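Side-chain contacts in signal recognition particle receptor beta subunit (Mus musculus, PDB 2FH5), which binds GTP as a subunit of the receptor that, with the signal recognition particle, targets nascent secretory proteins to the endoplasmic reticulum membrane: residues A9-G14 / Q70-F75; Q104-S109 / A166-K171; K47-R52 / D205-L210; F175-S178 / K183-F186. One frame throughout, in Å; residues are numbered along the deposited sequence.

How the contacts relate
The four contacts fasten helices and loops around one sheet. Contacts 1, 2 and 4 lie on one side of it and contact 3 on the other. Contacts 1 and 2 meet where Leu72 CD2 packs 3.6 Å from Asp108 OD2, and contacts 2 and 4 where Leu168 CB lies 3.7 Å from Phe175 CE1. Contact 3 reaches contact 1 through the sheet's other side, with Leu210 CD2 4.0 Å from Val10 CG2, and contact 4 through a weak hydrogen bond from Trp209 NE1 to Glu185 OE2. Contact 1 leads into the nucleotide site: the side chain of Val13 is about 9 Å from GTP, and Gly14 belongs to its binding site.

Contact 1 of 4, residues A9-G14 / Q70-F75; sequences AVLFVG and QLLDRF
Leu11 and Val13 meet Leu72 and Phe75 in a buried, largely apolar strand-to-helix contact, where helix 65-75 lies over the inner strand 9-13 of the central sheet. The two short segments run almost antiparallel, 169° between their directions, with axes 10.5 Å apart at closest approach. Leu11 does most of the touching, and its two methyls divide the work. Leu11 CD1 sits 4.0 Å from Leu72 CD1 and also lies against the last turn of the helix, 3.8 Å from Phe75 O. Leu11 CD2 turns to the root of the neighbouring side chain, 4.0 Å from Phe75 CB. Leu72 reaches down to the strand because its CG stands anti to the backbone N (chi1 175°), which brings CD1 over the sheet; the same methyl is 4.3 Å from Val13 CG1 and so spans two strand residues that face the same way. This is the P-loop GTPase fold: strand 9-13 leads straight into the GTP-binding loop that starts at Gly14, whose O accepts a hydrogen bond from Lys20 NZ. Gly14 also has backbone angles at which a CB would collide with the preceding carbonyl oxygen. Helix 65-75 follows Gly63 of the GTP site, in the place of the switch II helix of related GTPases. The Phe75 ring itself leads away from Leu11, toward Ile59, Leu61 and Asp41, and Arg74 CD lies 3.8 Å above one of its faces, offset toward the rim. Val13 carries the apolar layer on to Phe101 of helix 91-110.

Contact 2 of 4, residues Q104-S109 / A166-K171; sequences QVLIDS and AQLGKK
Leu106 and Leu168 join helix 91-110, one of the helices flanking the sheet of this P-loop GTPase fold, to the irregular chain that leads toward the edge strand 184-188. The leucines meet methyl against stem: Leu168 CD2 comes to 4.1 Å from Leu106 CB, close to where that side chain leaves the helix. Leu106 leaves the helix heading for the loop, whereas Leu168 sets off to one side. In Leu168 the chain beyond CB makes up the difference: CG lies anti to the carbonyl carbon (chi1 -62°), and the far end swings back to the helix, where it also touches Tyr103 and Met110. Ile107 behaves alike from the helix side, its extended end bringing CD1 to 4.4 Å from Ala166 O, a loose approach at the more exposed border. The loop backbone is held as well by Arg148 NH1 of helix 133-150, bonded to both Leu168 O and Lys170 O. Within helix 91-110, Val105 O is gripped twice: Ser109 N and Ser109 OG reach it from opposite faces of its carbonyl plane, the hydroxyl donating over 2.6 Å and tilted 27° out of that plane.

Contact 3 of 4, residues K47-R52 / D205-L210; sequences KVNNNR and DLEKWL
The amide of Asn49 and the carboxylate of Glu207 are the flat groups here, and they approach at an angle and do not stack: Asn49 OD1 lies 3.8 Å from Glu207 OE1, with the two planes turned 69° apart. This is an approach of two oxygens without a bond between them. The stronger partner of Glu207 OE1 is Tyr46 OH, just ahead of the loop, which hydrogen-bonds to it and helps fix the carboxylate's position. In Glu207, CG lies anti to the carbonyl carbon (chi1 -58°) and the chain beyond is extended, which carries the carboxylate out to Asn49 and Tyr46. The polar link between the segments is made by a water: it accepts from Asn49 N at 3.1 Å and donates to Glu207 O at 2.7 Å, bridging a loop amide and a helix carbonyl. Segment 47-52 runs from the end of strand 42-47 into the turn of the beta-hairpin that joins it to strand 55-60, closed by backbone bonding between Val48 and Asn54; helix 204-213 is the C-terminal helix of this GTPase fold. In sequence the hairpin lies between the GTP-binding stretch that includes Ser38 and the later Gly63, the position of the interswitch in Arf-like relatives. The other touch is a methyl against the helix backbone: Val48 CG2 lies 4.2 Å from Leu210 O. Both Val48 and Leu210 also pack on Leu56 of strand 55-60, while Leu27 of helix 20-29 touches Glu207 and Leu210. The Glu207 side chain lies about 13 Å from the bound GTP.

Contact 4 of 4, residues F175-S178 / K183-F186; sequences FEFS and KVEF
Phe177 and Phe186 form a T-shaped aromatic pair, the edge of Phe186 directed at a face of Phe177. The ring centroids are 5.2 Å apart and the planes 66° from each other, so the T is somewhat tilted. Phe186 CE1 lies 3.7 Å above the Phe177 plane, offset toward the rim, and the closest atoms are Phe177 CE2 and Phe186 CZ at 3.5 Å. On the opposite face of Phe177, Phe175 CE2 sits 4.1 Å above the ring centre, so this ring is held between two others. Aliphatic contact comes from Val184, whose CG1, anti to the backbone N (chi1 178°), is 4.0 Å from Phe177 CD1. Val184 and Phe186 lie on the edge strand 184-188 of the GTPase sheet, paired with strand 117-123, and point to the same side; Phe177 wedges in from the connecting loop, between that strand and Leu102 of helix 91-110 and Leu144 of helix 133-150. An alanine in place of Phe177 is likely to open a gap between these elements, leaving Phe186 without the face it points into and Phe175 without the ring it lies over. Among polar bonds, Phe177 N donates to Glu141 OE2, and Glu185, on the other side of the strand, forms a salt bridge with Lys212.

Contact 1 of 4, residues A9-G14 / Q70-F75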
loop_
_atom_site.group_PDB
_atom_site.type_symbol
_atom_site.label_atom_id
_atom_site.label_comp_id
_atom_site.label_asym_id
_atom_site.label_seq_id
_atom_site.Cartn_x
_atom_site.Cartn_y
_atom_site.Cartn_z
ATOM N N ALA B 9 -7.613 9.558 14.283
ATOM C CA ALA B 9 -7.052 8.985 13.082
ATOM C C ALA B 9 -6.281 9.899 12.145
ATOM O O ALA B 9 -6.596 11.087 11.991
ATOM C CB ALA B 9 -8.159 8.292 12.310
ATOM N N VAL B 10 -5.252 9.312 11.534
ATOM C CA VAL B 10 -4.433 9.976 10.537
ATOM C C VAL B 10 -4.610 9.134 9.266
ATOM O O VAL B 10 -4.257 7.963 9.243
ATOM C CB VAL B 10 -2.940 9.970 10.879
ATOM C CG1 VAL B 10 -2.181 10.709 9.783
ATOM C CG2 VAL B 10 -2.702 10.610 12.238
ATOM N N LEU B 11 -5.168 9.733 8.224
ATOM C CA LEU B 11 -5.371 9.041 6.966
ATOM C C LEU B 11 -4.212 9.221 5.976
ATOM O O LEU B 11 -3.775 10.342 5.725
ATOM C CB LEU B 11 -6.661 9.545 6.321
ATOM C CG LEU B 11 -7.859 9.604 7.267
ATOM C CD1 LEU B 11 -9.110 10.010 6.472
ATOM C CD2 LEU B 11 -8.062 8.262 7.951
ATOM N N PHE B 12 -3.695 8.122 5.435
ATOM C CA PHE B 12 -2.638 8.202 4.427
ATOM C C PHE B 12 -3.359 7.941 3.095
ATOM O O PHE B 12 -4.000 6.892 2.914
ATOM C CB PHE B 12 -1.570 7.138 4.666
ATOM C CG PHE B 12 -0.679 7.426 5.840
ATOM C CD1 PHE B 12 -1.157 7.319 7.142
ATOM C CD2 PHE B 12 0.627 7.857 5.646
ATOM C CE1 PHE B 12 -0.343 7.644 8.238
ATOM C CE2 PHE B 12 1.442 8.181 6.737
ATOM C CZ PHE B 12 0.949 8.072 8.036
ATOM N N VAL B 13 -3.282 8.902 2.181
ATOM C CA VAL B 13 -3.962 8.791 0.902
ATOM C C VAL B 13 -2.990 9.204 -0.177
ATOM O O VAL B 13 -1.997 9.846 0.122
ATOM C CB VAL B 13 -5.217 9.727 0.837
ATOM C CG1 VAL B 13 -6.269 9.317 1.896
ATOM C CG2 VAL B 13 -4.788 11.176 1.036
ATOM N N GLY B 14 -3.275 8.848 -1.430
ATOM C CA GLY B 14 -2.384 9.188 -2.528
ATOM C C GLY B 14 -2.562 8.187 -3.644
ATOM O O GLY B 14 -3.197 7.132 -3.448
ATOM N N GLN B 70 -14.483 6.250 -2.117
ATOM C CA GLN B 70 -15.419 5.490 -1.316
ATOM C C GLN B 70 -14.852 5.388 0.108
ATOM O O GLN B 70 -15.564 5.635 1.081
ATOM C CB GLN B 70 -15.601 4.094 -1.916
ATOM C CG GLN B 70 -16.650 3.254 -1.210
ATOM C CD GLN B 70 -16.219 1.803 -1.023
ATOM O OE1 GLN B 70 -15.771 1.142 -1.974
ATOM N NE2 GLN B 70 -16.357 1.297 0.207
ATOM N N LEU B 71 -13.569 5.050 0.228
ATOM C CA LEU B 71 -12.941 4.923 1.546
ATOM C C LEU B 71 -12.548 6.227 2.227
ATOM O O LEU B 71 -12.540 6.274 3.454
ATOM C CB LEU B 71 -11.730 3.998 1.486
ATOM C CG LEU B 71 -12.112 2.514 1.454
ATOM C CD1 LEU B 71 -10.941 1.674 0.985
ATOM C CD2 LEU B 71 -12.569 2.104 2.829
ATOM N N LEU B 72 -12.206 7.269 1.466
ATOM C CA LEU B 72 -11.890 8.542 2.100
ATOM C C LEU B 72 -13.205 9.059 2.711
ATOM O O LEU B 72 -13.214 9.564 3.839
ATOM C CB LEU B 72 -11.330 9.560 1.094
ATOM C CG LEU B 72 -11.060 11.002 1.596
ATOM C CD1 LEU B 72 -10.095 11.029 2.779
ATOM C CD2 LEU B 72 -10.481 11.818 0.473
ATOM N N ASP B 73 -14.315 8.920 1.979
ATOM C CA ASP B 73 -15.623 9.349 2.499
ATOM C C ASP B 73 -15.936 8.616 3.797
ATOM O O ASP B 73 -16.417 9.219 4.756
ATOM C CB ASP B 73 -16.770 9.026 1.537
ATOM C CG ASP B 73 -16.757 9.876 0.280
ATOM O OD1 ASP B 73 -16.294 11.044 0.347
ATOM O OD2 ASP B 73 -17.234 9.375 -0.774
ATOM N N ARG B 74 -15.672 7.310 3.827
ATOM C CA ARG B 74 -15.972 6.515 5.010
ATOM C C ARG B 74 -15.187 6.899 6.262
ATOM O O ARG B 74 -15.724 6.845 7.361
ATOM C CB ARG B 74 -15.764 5.021 4.721
ATOM C CG ARG B 74 -16.104 4.139 5.908
ATOM C CD ARG B 74 -15.547 2.734 5.803
ATOM N NE ARG B 74 -16.195 1.949 4.761
ATOM C CZ ARG B 74 -16.004 0.643 4.588
ATOM N NH1 ARG B 74 -15.182 -0.026 5.398
ATOM N NH2 ARG B 74 -16.627 0.006 3.599
ATOM N N PHE B 75 -13.931 7.304 6.106
ATOM C CA PHE B 75 -13.116 7.643 7.263
ATOM C C PHE B 75 -12.835 9.123 7.512
ATOM O O PHE B 75 -12.276 9.461 8.561
ATOM C CB PHE B 75 -11.758 6.927 7.171
ATOM C CG PHE B 75 -11.837 5.429 7.300
ATOM C CD1 PHE B 75 -12.137 4.829 8.528
ATOM C CD2 PHE B 75 -11.634 4.607 6.187
ATOM C CE1 PHE B 75 -12.237 3.423 8.641
ATOM C CE2 PHE B 75 -11.733 3.215 6.294
ATOM C CZ PHE B 75 -12.034 2.628 7.524
#

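Contact 2 of 4, residues Q104-S109 / A166-K171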
loop_
_atom_site.group_PDB
_atom_site.type_symbol
_atom_site.label_atom_id
_atom_site.label_comp_id
_atom_site.label_asym_id
_atom_site.label_seq_id
_atom_site.Cartn_x
_atom_site.Cartn_y
_atom_site.Cartn_z
ATOM N N GLN B 104 -9.841 17.007 -4.723
ATOM C CA GLN B 104 -10.948 16.400 -3.989
ATOM C C GLN B 104 -10.621 16.257 -2.504
ATOM O O GLN B 104 -11.514 16.345 -1.661
ATOM C CB GLN B 104 -11.292 15.022 -4.552
ATOM C CG GLN B 104 -12.562 14.997 -5.387
ATOM C CD GLN B 104 -12.325 14.427 -6.792
ATOM O OE1 GLN B 104 -13.274 14.066 -7.506
ATOM N NE2 GLN B 104 -11.052 14.351 -7.195
ATOM N N VAL B 105 -9.349 16.030 -2.173
ATOM C CA VAL B 105 -8.980 15.882 -0.770
ATOM C C VAL B 105 -9.081 17.236 -0.051
ATOM O O VAL B 105 -9.488 17.300 1.113
ATOM C CB VAL B 105 -7.552 15.289 -0.614
ATOM C CG1 VAL B 105 -7.082 15.411 0.834
ATOM C CG2 VAL B 105 -7.560 13.804 -1.021
ATOM N N LEU B 106 -8.717 18.309 -0.752
ATOM C CA LEU B 106 -8.775 19.655 -0.188
ATOM C C LEU B 106 -10.225 20.039 0.034
ATOM O O LEU B 106 -10.605 20.538 1.094
ATOM C CB LEU B 106 -8.130 20.652 -1.136
ATOM C CG LEU B 106 -6.625 20.518 -1.153
ATOM C CD1 LEU B 106 -6.061 21.402 -2.238
ATOM C CD2 LEU B 106 -6.071 20.891 0.201
ATOM N N ILE B 107 -11.044 19.798 -0.976
ATOM C CA ILE B 107 -12.447 20.102 -0.842
ATOM C C ILE B 107 -13.058 19.315 0.314
ATOM O O ILE B 107 -13.618 19.913 1.231
ATOM C CB ILE B 107 -13.176 19.832 -2.158
ATOM C CG1 ILE B 107 -12.967 21.035 -3.082
ATOM C CG2 ILE B 107 -14.632 19.552 -1.911
ATOM C CD1 ILE B 107 -13.615 20.875 -4.431
ATOM N N ASP B 108 -12.932 17.989 0.292
ATOM C CA ASP B 108 -13.477 17.153 1.364
ATOM C C ASP B 108 -13.064 17.635 2.740
ATOM O O ASP B 108 -13.881 17.686 3.656
ATOM C CB ASP B 108 -13.011 15.712 1.223
ATOM C CG ASP B 108 -13.688 14.992 0.091
ATOM O OD1 ASP B 108 -14.385 15.646 -0.708
ATOM O OD2 ASP B 108 -13.514 13.765 -0.007
ATOM N N SER B 109 -11.790 17.985 2.882
ATOM C CA SER B 109 -11.257 18.433 4.159
ATOM C C SER B 109 -11.871 19.729 4.681
ATOM O O SER B 109 -12.150 19.855 5.884
ATOM C CB SER B 109 -9.741 18.587 4.064
ATOM O OG SER B 109 -9.133 17.354 3.725
ATOM N N ALA B 166 -18.231 24.935 -2.319
ATOM C CA ALA B 166 -16.913 25.201 -1.741
ATOM C C ALA B 166 -15.869 25.359 -2.839
ATOM O O ALA B 166 -15.853 24.591 -3.798
ATOM C CB ALA B 166 -16.515 24.071 -0.806
ATOM N N GLN B 167 -14.993 26.352 -2.696
ATOM C CA GLN B 167 -13.960 26.593 -3.697
ATOM C C GLN B 167 -12.581 26.866 -3.105
ATOM O O GLN B 167 -12.438 27.103 -1.908
ATOM C CB GLN B 167 -14.355 27.759 -4.592
ATOM C CG GLN B 167 -14.236 29.099 -3.925
ATOM C CD GLN B 167 -14.383 30.219 -4.914
ATOM O OE1 GLN B 167 -15.470 30.451 -5.443
ATOM N NE2 GLN B 167 -13.282 30.911 -5.192
ATOM N N LEU B 168 -11.570 26.856 -3.969
ATOM C CA LEU B 168 -10.187 27.061 -3.546
ATOM C C LEU B 168 -9.696 28.501 -3.555
ATOM O O LEU B 168 -9.626 29.128 -4.604
ATOM C CB LEU B 168 -9.245 26.222 -4.419
ATOM C CG LEU B 168 -9.340 24.695 -4.450
ATOM C CD1 LEU B 168 -8.160 24.172 -5.254
ATOM C CD2 LEU B 168 -9.310 24.118 -3.043
ATOM N N GLY B 169 -9.332 29.010 -2.384
ATOM C CA GLY B 169 -8.821 30.371 -2.281
ATOM C C GLY B 169 -9.730 31.434 -2.871
ATOM O O GLY B 169 -10.961 31.344 -2.764
ATOM N N LYS B 170 -9.139 32.453 -3.492
ATOM C CA LYS B 170 -9.943 33.516 -4.091
ATOM C C LYS B 170 -9.898 33.427 -5.608
ATOM O O LYS B 170 -8.815 33.291 -6.194
ATOM C CB LYS B 170 -9.442 34.882 -3.617
ATOM C CG LYS B 170 -9.898 35.239 -2.213
ATOM C CD LYS B 170 -11.393 35.536 -2.173
ATOM C CE LYS B 170 -11.884 35.650 -0.736
ATOM N NZ LYS B 170 -10.927 36.407 0.117
ATOM N N LYS B 171 -11.071 33.502 -6.236
ATOM C CA LYS B 171 -11.174 33.402 -7.693
ATOM C C LYS B 171 -10.261 34.374 -8.447
ATOM O O LYS B 171 -9.659 34.017 -9.470
ATOM C CB LYS B 171 -12.619 33.620 -8.136
ATOM C CG LYS B 171 -13.206 34.960 -7.712
ATOM C CD LYS B 171 -14.516 35.260 -8.424
ATOM C CE LYS B 171 -14.263 35.626 -9.862
ATOM N NZ LYS B 171 -15.446 35.396 -10.747
#

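Contact 3 of 4, residues K47-R52 / D205-L210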
loop_
_atom_site.group_PDB
_atom_site.type_symbol
_atom_site.label_atom_id
_atom_site.label_comp_id
_atom_site.label_asym_id
_atom_site.label_seq_id
_atom_site.Cartn_x
_atom_site.Cartn_y
_atom_site.Cartn_z
ATOM N N LYS B 47 2.311 5.005 18.681
ATOM C CA LYS B 47 2.674 5.755 19.882
ATOM C C LYS B 47 3.649 6.832 19.440
ATOM O O LYS B 47 4.750 6.544 18.965
ATOM C CB LYS B 47 3.344 4.859 20.926
ATOM C CG LYS B 47 2.450 3.753 21.485
ATOM C CD LYS B 47 1.209 4.291 22.181
ATOM C CE LYS B 47 0.378 3.145 22.757
ATOM N NZ LYS B 47 -0.915 3.600 23.354
ATOM N N VAL B 48 3.221 8.076 19.591
ATOM C CA VAL B 48 4.009 9.235 19.197
ATOM C C VAL B 48 5.346 9.401 19.937
ATOM O O VAL B 48 5.503 8.966 21.080
ATOM C CB VAL B 48 3.150 10.499 19.350
ATOM C CG1 VAL B 48 3.994 11.739 19.215
ATOM C CG2 VAL B 48 2.063 10.488 18.298
ATOM N N ASN B 49 6.298 10.044 19.261
ATOM C CA ASN B 49 7.643 10.286 19.789
ATOM C C ASN B 49 7.796 11.295 20.938
ATOM O O ASN B 49 8.860 11.351 21.564
ATOM C CB ASN B 49 8.580 10.701 18.645
ATOM C CG ASN B 49 9.168 9.510 17.905
ATOM O OD1 ASN B 49 8.449 8.595 17.494
ATOM N ND2 ASN B 49 10.486 9.521 17.725
ATOM N N ASN B 50 6.764 12.088 21.220
ATOM C CA ASN B 50 6.871 13.066 22.302
ATOM C C ASN B 50 6.693 12.474 23.709
ATOM O O ASN B 50 6.264 11.328 23.875
ATOM C CB ASN B 50 5.907 14.259 22.084
ATOM C CG ASN B 50 4.429 13.864 22.099
ATOM O OD1 ASN B 50 3.967 13.146 22.983
ATOM N ND2 ASN B 50 3.679 14.364 21.123
ATOM N N ASN B 51 7.050 13.276 24.710
ATOM C CA ASN B 51 6.986 12.913 26.127
ATOM C C ASN B 51 5.724 12.180 26.569
ATOM O O ASN B 51 5.800 11.068 27.090
ATOM C CB ASN B 51 7.165 14.173 26.972
ATOM C CG ASN B 51 8.407 14.950 26.589
ATOM O OD1 ASN B 51 9.531 14.501 26.822
ATOM N ND2 ASN B 51 8.211 16.117 25.981
ATOM N N ARG B 52 4.568 12.812 26.382
ATOM C CA ARG B 52 3.296 12.207 26.769
ATOM C C ARG B 52 3.026 10.911 25.997
ATOM O O ARG B 52 2.238 10.066 26.439
ATOM C CB ARG B 52 2.143 13.194 26.538
ATOM C CG ARG B 52 2.168 14.404 27.454
ATOM C CD ARG B 52 1.000 15.333 27.170
ATOM N NE ARG B 52 0.996 16.494 28.059
ATOM C CZ ARG B 52 0.095 17.473 28.011
ATOM N NH1 ARG B 52 -0.882 17.437 27.113
ATOM N NH2 ARG B 52 0.170 18.488 28.863
ATOM N N ASP B 205 11.318 13.802 9.754
ATOM C CA ASP B 205 10.391 14.927 9.691
ATOM C C ASP B 205 8.946 14.503 9.831
ATOM O O ASP B 205 8.169 15.177 10.515
ATOM C CB ASP B 205 10.570 15.693 8.386
ATOM C CG ASP B 205 11.875 16.447 8.340
ATOM O OD1 ASP B 205 12.426 16.708 9.436
ATOM O OD2 ASP B 205 12.337 16.788 7.227
ATOM N N LEU B 206 8.595 13.388 9.184
ATOM C CA LEU B 206 7.233 12.855 9.226
ATOM C C LEU B 206 6.827 12.469 10.647
ATOM O O LEU B 206 5.716 12.769 11.086
ATOM C CB LEU B 206 7.124 11.644 8.295
ATOM C CG LEU B 206 5.804 10.869 8.272
ATOM C CD1 LEU B 206 4.724 11.744 7.688
ATOM C CD2 LEU B 206 5.973 9.595 7.439
ATOM N N GLU B 207 7.722 11.797 11.364
ATOM C CA GLU B 207 7.433 11.421 12.749
ATOM C C GLU B 207 7.393 12.696 13.606
ATOM O O GLU B 207 6.649 12.769 14.579
ATOM C CB GLU B 207 8.486 10.450 13.292
ATOM C CG GLU B 207 8.623 9.172 12.476
ATOM C CD GLU B 207 9.463 8.098 13.159
ATOM O OE1 GLU B 207 8.909 7.340 13.989
ATOM O OE2 GLU B 207 10.679 8.017 12.866
ATOM N N LYS B 208 8.188 13.703 13.243
ATOM C CA LYS B 208 8.161 14.959 13.982
ATOM C C LYS B 208 6.772 15.573 13.812
ATOM O O LYS B 208 6.107 15.883 14.796
ATOM C CB LYS B 208 9.231 15.930 13.467
ATOM C CG LYS B 208 10.276 16.315 14.522
ATOM C CD LYS B 208 11.267 17.393 14.023
ATOM C CE LYS B 208 12.376 17.682 15.065
ATOM N NZ LYS B 208 13.398 18.700 14.643
ATOM N N TRP B 209 6.325 15.724 12.563
ATOM C CA TRP B 209 5.002 16.294 12.275
ATOM C C TRP B 209 3.885 15.497 12.935
ATOM O O TRP B 209 2.965 16.071 13.516
ATOM C CB TRP B 209 4.753 16.341 10.767
ATOM C CG TRP B 209 3.417 16.934 10.357
ATOM C CD1 TRP B 209 3.134 18.248 10.140
ATOM C CD2 TRP B 209 2.207 16.212 10.062
ATOM N NE1 TRP B 209 1.830 18.395 9.721
ATOM C CE2 TRP B 209 1.241 17.162 9.664
ATOM C CE3 TRP B 209 1.853 14.855 10.091
ATOM C CZ2 TRP B 209 -0.063 16.794 9.290
ATOM C CZ3 TRP B 209 0.554 14.490 9.719
ATOM C CH2 TRP B 209 -0.382 15.458 9.325
ATOM N N LEU B 210 3.943 14.175 12.828
ATOM C CA LEU B 210 2.921 13.340 13.446
ATOM C C LEU B 210 2.879 13.606 14.945
ATOM O O LEU B 210 1.808 13.687 15.543
ATOM C CB LEU B 210 3.209 11.868 13.174
ATOM C CG LEU B 210 2.725 11.350 11.814
ATOM C CD1 LEU B 210 3.344 9.995 11.546
ATOM C CD2 LEU B 210 1.199 11.263 11.813
HETATM O O HOH W 1 6.124 10.704 16.242
#

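Contact 4 of 4, residues F175-S178 / K183-F186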
loop_
_atom_site.group_PDB
_atom_site.type_symbol
_atom_site.label_atom_id
_atom_site.label_comp_id
_atom_site.label_asym_id
_atom_site.label_seq_id
_atom_site.Cartn_x
_atom_site.Cartn_y
_atom_site.Cartn_z
ATOM N N PHE B 175 -4.045 30.718 -7.290
ATOM C CA PHE B 175 -4.088 29.771 -6.175
ATOM C C PHE B 175 -2.774 29.499 -5.462
ATOM O O PHE B 175 -1.730 29.392 -6.095
ATOM C CB PHE B 175 -4.629 28.407 -6.611
ATOM C CG PHE B 175 -4.681 27.415 -5.484
ATOM C CD1 PHE B 175 -5.703 27.473 -4.548
ATOM C CD2 PHE B 175 -3.641 26.529 -5.272
ATOM C CE1 PHE B 175 -5.681 26.678 -3.418
ATOM C CE2 PHE B 175 -3.617 25.730 -4.131
ATOM C CZ PHE B 175 -4.638 25.812 -3.209
ATOM N N GLU B 176 -2.856 29.361 -4.141
ATOM C CA GLU B 176 -1.699 29.044 -3.308
ATOM C C GLU B 176 -2.265 28.343 -2.099
ATOM O O GLU B 176 -3.363 28.662 -1.671
ATOM C CB GLU B 176 -0.943 30.308 -2.879
ATOM C CG GLU B 176 0.051 30.793 -3.917
ATOM C CD GLU B 176 0.685 32.128 -3.558
ATOM O OE1 GLU B 176 1.454 32.201 -2.574
ATOM O OE2 GLU B 176 0.405 33.110 -4.278
ATOM N N PHE B 177 -1.530 27.380 -1.557
ATOM C CA PHE B 177 -1.999 26.643 -0.387
ATOM C C PHE B 177 -2.242 27.519 0.841
ATOM O O PHE B 177 -3.149 27.235 1.625
ATOM C CB PHE B 177 -1.017 25.522 -0.055
ATOM C CG PHE B 177 -1.055 24.371 -1.034
ATOM C CD1 PHE B 177 -2.107 23.454 -1.012
ATOM C CD2 PHE B 177 -0.039 24.209 -1.983
ATOM C CE1 PHE B 177 -2.147 22.380 -1.932
ATOM C CE2 PHE B 177 -0.063 23.145 -2.905
ATOM C CZ PHE B 177 -1.116 22.229 -2.882
ATOM N N SER B 178 -1.452 28.578 1.011
ATOM C CA SER B 178 -1.623 29.490 2.158
ATOM C C SER B 178 -3.011 30.177 2.206
ATOM O O SER B 178 -3.477 30.554 3.273
ATOM C CB SER B 178 -0.535 30.562 2.154
ATOM O OG SER B 178 -0.684 31.410 1.030
ATOM N N LYS B 183 -4.576 23.929 7.839
ATOM C CA LYS B 183 -3.146 23.841 8.129
ATOM C C LYS B 183 -2.631 22.881 7.028
ATOM O O LYS B 183 -3.116 21.755 6.900
ATOM C CB LYS B 183 -2.910 23.218 9.508
ATOM C CG LYS B 183 -3.426 24.034 10.684
ATOM C CD LYS B 183 -2.575 25.284 10.914
ATOM C CE LYS B 183 -2.979 25.999 12.193
ATOM N NZ LYS B 183 -2.117 27.183 12.436
ATOM N N VAL B 184 -1.682 23.330 6.219
ATOM C CA VAL B 184 -1.166 22.502 5.144
ATOM C C VAL B 184 0.343 22.598 5.145
ATOM O O VAL B 184 0.879 23.685 5.043
ATOM C CB VAL B 184 -1.687 22.978 3.751
ATOM C CG1 VAL B 184 -1.086 22.132 2.657
ATOM C CG2 VAL B 184 -3.195 22.888 3.688
ATOM N N GLU B 185 1.028 21.468 5.276
ATOM C CA GLU B 185 2.484 21.480 5.254
ATOM C C GLU B 185 3.038 20.514 4.236
ATOM O O GLU B 185 2.377 19.556 3.839
ATOM C CB GLU B 185 3.060 21.087 6.595
ATOM C CG GLU B 185 2.918 22.121 7.662
ATOM C CD GLU B 185 3.403 21.596 8.989
ATOM O OE1 GLU B 185 4.578 21.142 9.071
ATOM O OE2 GLU B 185 2.592 21.631 9.940
ATOM N N PHE B 186 4.270 20.784 3.835
ATOM C CA PHE B 186 4.986 19.941 2.908
ATOM C C PHE B 186 6.255 19.488 3.581
ATOM O O PHE B 186 6.870 20.252 4.311
ATOM C CB PHE B 186 5.382 20.707 1.655
ATOM C CG PHE B 186 4.286 20.822 0.638
ATOM C CD1 PHE B 186 3.246 21.734 0.812
ATOM C CD2 PHE B 186 4.331 20.065 -0.536
ATOM C CE1 PHE B 186 2.265 21.902 -0.171
ATOM C CE2 PHE B 186 3.362 20.223 -1.525
ATOM C CZ PHE B 186 2.322 21.151 -1.343
#